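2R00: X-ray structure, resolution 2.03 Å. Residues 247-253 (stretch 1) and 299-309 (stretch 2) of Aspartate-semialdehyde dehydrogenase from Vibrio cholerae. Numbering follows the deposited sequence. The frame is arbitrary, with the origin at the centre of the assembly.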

# COMPACT_ATOMS: atom_id res chain seq x y z
N ALA A 247 0.11 4.50 -3.15
CA ALA A 247 -0.08 5.15 -1.86
C ALA A 247 1.07 6.14 -1.72
O ALA A 247 2.24 5.76 -1.89
CB ALA A 247 -0.03 4.12 -0.73
N VAL A 248 0.75 7.40 -1.45
CA VAL A 248 1.76 8.47 -1.45
C VAL A 248 1.80 9.19 -0.11
O VAL A 248 0.78 9.68 0.38
CB VAL A 248 1.51 9.54 -2.57
CG1 VAL A 248 2.71 10.49 -2.68
CG2 VAL A 248 1.24 8.88 -3.91
N HIS A 249 3.00 9.25 0.47
CA HIS A 249 3.24 10.14 1.59
C HIS A 249 4.25 11.21 1.18
O HIS A 249 5.30 10.88 0.62
CB HIS A 249 3.78 9.38 2.82
CG HIS A 249 4.17 10.29 3.94
ND1 HIS A 249 3.27 10.78 4.86
CD2 HIS A 249 5.37 10.83 4.27
CE1 HIS A 249 3.90 11.57 5.71
NE2 HIS A 249 5.18 11.61 5.38
N VAL A 250 3.91 12.47 1.45
CA VAL A 250 4.82 13.58 1.17
C VAL A 250 5.15 14.40 2.42
O VAL A 250 4.28 14.73 3.22
CB VAL A 250 4.34 14.48 -0.01
CG1 VAL A 250 4.20 13.66 -1.28
CG2 VAL A 250 3.03 15.17 0.30
N GLU A 251 6.43 14.69 2.57
CA GLU A 251 6.92 15.59 3.59
C GLU A 251 7.08 16.94 2.89
O GLU A 251 7.89 17.07 1.96
CB GLU A 251 8.26 15.05 4.10
CG GLU A 251 8.68 15.56 5.46
CD GLU A 251 7.73 15.19 6.58
OE1 GLU A 251 7.54 16.05 7.45
OE2 GLU A 251 7.16 14.08 6.60
N THR A 252 6.26 17.90 3.29
CA THR A 252 6.24 19.23 2.64
C THR A 252 7.21 20.19 3.35
O THR A 252 7.69 19.90 4.45
CB THR A 252 4.82 19.82 2.60
OG1 THR A 252 4.33 19.99 3.93
CG2 THR A 252 3.87 18.91 1.83
N ARG A 253 7.53 21.31 2.70
CA ARG A 253 8.47 22.27 3.31
C ARG A 253 7.72 23.28 4.19
O ARG A 253 8.33 23.93 5.04
CB ARG A 253 9.35 22.96 2.26
CG ARG A 253 10.24 22.00 1.46
CD ARG A 253 11.33 22.73 0.68
NE ARG A 253 12.03 21.85 -0.25
CZ ARG A 253 13.07 21.07 0.06
NH1 ARG A 253 13.56 21.05 1.29
NH2 ARG A 253 13.63 20.31 -0.87
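Stretch 2 299-309: NDISHHSGINL

Stretch 1 carries on an extended strand that begins earlier in the chain. Stretch 2 ends one strand at Asn299 and Asp300, passes through a type II turn from Asp300 to His303 and a type I turn from His303 to Gly306, and then runs out as a second strand through Leu309 and beyond. This last strand lies beside stretch 1, antiparallel to it, with axes 4.8 Å apart at closest approach and a crossing angle of 163°. Val248 pairs with Leu309, His249 with Asn308, Val250 with Ile307 and Glu251 with Gly306.

The ladder is regular. Val248 N donates to Leu309 O (2.8 Å) and Leu309 N to Val248 O (3.0 Å); two residues on, Val250 N donates to Ile307 O (2.8 Å) and Ile307 N to Val250 O (3.0 Å). Thr252 N extends the series to Ser305 O (2.8 Å), at the corner where stretch 2 enters the strand.

Side chains alternate between the two faces. One face carries Val248, Val250, Ile307 and Leu309, all buried. Their branched aliphatic groups suit an apolar layer: Val250 CG2 lies 3.8 Å from Ile307 CB, and Val248 CB 4.1 Å from Leu309 CD2.

The other face is polar. His249, with chi1 t, directs its ring edge to Asn308, ND1 donating to OD1 at 3.0 Å. The Asn308 amide serves both roles, since its ND2 donates to Asp300 OD1 (2.7 Å). Glu251 reaches back to the turn, where its carboxylate accepts a weak hydrogen bond from His303, NE2 to OE1 at 2.6 Å. Between these groups, Gly306 leaves the space that Asp300 needs: a CB there would fall 2.2 Å from Asp300 OD2. As elsewhere along the ladder, Gly306 CA makes a CA-H...O contact with Val250 O (3.4 Å).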

# COMPACT_ATOMS: atom_id res chain seq x y z
N ASN A 299 -3.83 14.45 6.50
CA ASN A 299 -2.55 14.76 7.10
C ASN A 299 -2.06 13.60 7.96
O ASN A 299 -2.86 12.74 8.35
CB ASN A 299 -2.62 16.02 7.97
CG ASN A 299 -2.75 17.30 7.17
OD1 ASN A 299 -3.79 17.94 7.19
ND2 ASN A 299 -1.68 17.68 6.45
N ASP A 300 -0.76 13.56 8.22
CA ASP A 300 -0.26 12.79 9.34
C ASP A 300 -0.87 13.46 10.57
O ASP A 300 -0.99 14.69 10.62
CB ASP A 300 1.26 12.86 9.44
CG ASP A 300 1.98 12.01 8.38
OD1 ASP A 300 1.39 11.09 7.76
OD2 ASP A 300 3.19 12.27 8.18
N ILE A 301 -1.26 12.65 11.55
CA ILE A 301 -1.88 13.14 12.78
C ILE A 301 -0.88 14.02 13.55
O ILE A 301 0.23 13.59 13.84
CB ILE A 301 -2.37 11.96 13.67
CG1 ILE A 301 -3.45 11.16 12.93
CG2 ILE A 301 -2.87 12.46 15.05
CD1 ILE A 301 -3.70 9.75 13.48
N SER A 302 -1.29 15.26 13.85
CA SER A 302 -0.47 16.28 14.52
C SER A 302 0.81 16.65 13.76
O SER A 302 1.75 17.23 14.34
CB SER A 302 -0.13 15.86 15.96
OG SER A 302 -1.31 15.57 16.69
N HIS A 303 0.84 16.34 12.47
CA HIS A 303 1.99 16.61 11.62
C HIS A 303 1.50 17.04 10.24
O HIS A 303 1.43 16.25 9.31
CB HIS A 303 2.90 15.37 11.55
CG HIS A 303 4.10 15.55 10.67
ND1 HIS A 303 5.10 16.47 10.93
CD2 HIS A 303 4.48 14.90 9.54
CE1 HIS A 303 6.03 16.38 10.00
NE2 HIS A 303 5.68 15.44 9.14
N HIS A 304 1.15 18.32 10.14
CA HIS A 304 0.53 18.87 8.94
C HIS A 304 1.49 19.20 7.80
O HIS A 304 1.06 19.58 6.70
CB HIS A 304 -0.36 20.06 9.29
CG HIS A 304 -1.69 19.67 9.87
ND1 HIS A 304 -2.86 20.30 9.54
CD2 HIS A 304 -2.02 18.69 10.74
CE1 HIS A 304 -3.87 19.74 10.19
NE2 HIS A 304 -3.38 18.76 10.93
N SER A 305 2.79 19.05 8.05
CA SER A 305 3.76 19.01 6.94
C SER A 305 3.92 17.57 6.41
O SER A 305 4.81 17.28 5.59
CB SER A 305 5.09 19.69 7.32
OG SER A 305 5.82 18.96 8.27
N GLY A 306 3.05 16.68 6.88
CA GLY A 306 2.91 15.35 6.30
C GLY A 306 1.54 15.21 5.66
O GLY A 306 0.51 15.40 6.32
N ILE A 307 1.52 14.88 4.37
CA ILE A 307 0.28 14.69 3.62
C ILE A 307 0.26 13.30 2.98
O ILE A 307 1.28 12.83 2.45
CB ILE A 307 0.04 15.84 2.58
CG1 ILE A 307 -0.76 16.98 3.22
CG2 ILE A 307 -0.71 15.35 1.33
CD1 ILE A 307 -2.30 16.72 3.25
N ASN A 308 -0.90 12.65 3.06
CA ASN A 308 -1.11 11.30 2.54
C ASN A 308 -2.26 11.31 1.53
O ASN A 308 -3.25 12.00 1.72
CB ASN A 308 -1.48 10.34 3.68
CG ASN A 308 -0.38 10.23 4.71
OD1 ASN A 308 0.58 9.49 4.53
ND2 ASN A 308 -0.53 10.96 5.81
N LEU A 309 -2.10 10.52 0.47
CA LEU A 309 -3.14 10.35 -0.54
C LEU A 309 -2.88 9.07 -1.31
O LEU A 309 -1.75 8.57 -1.33
CB LEU A 309 -3.18 11.54 -1.51
CG LEU A 309 -1.92 11.83 -2.35
CD1 LEU A 309 -2.28 12.44 -3.68
CD2 LEU A 309 -0.94 12.71 -1.61
O HOH W 1 -0.08 7.07 2.43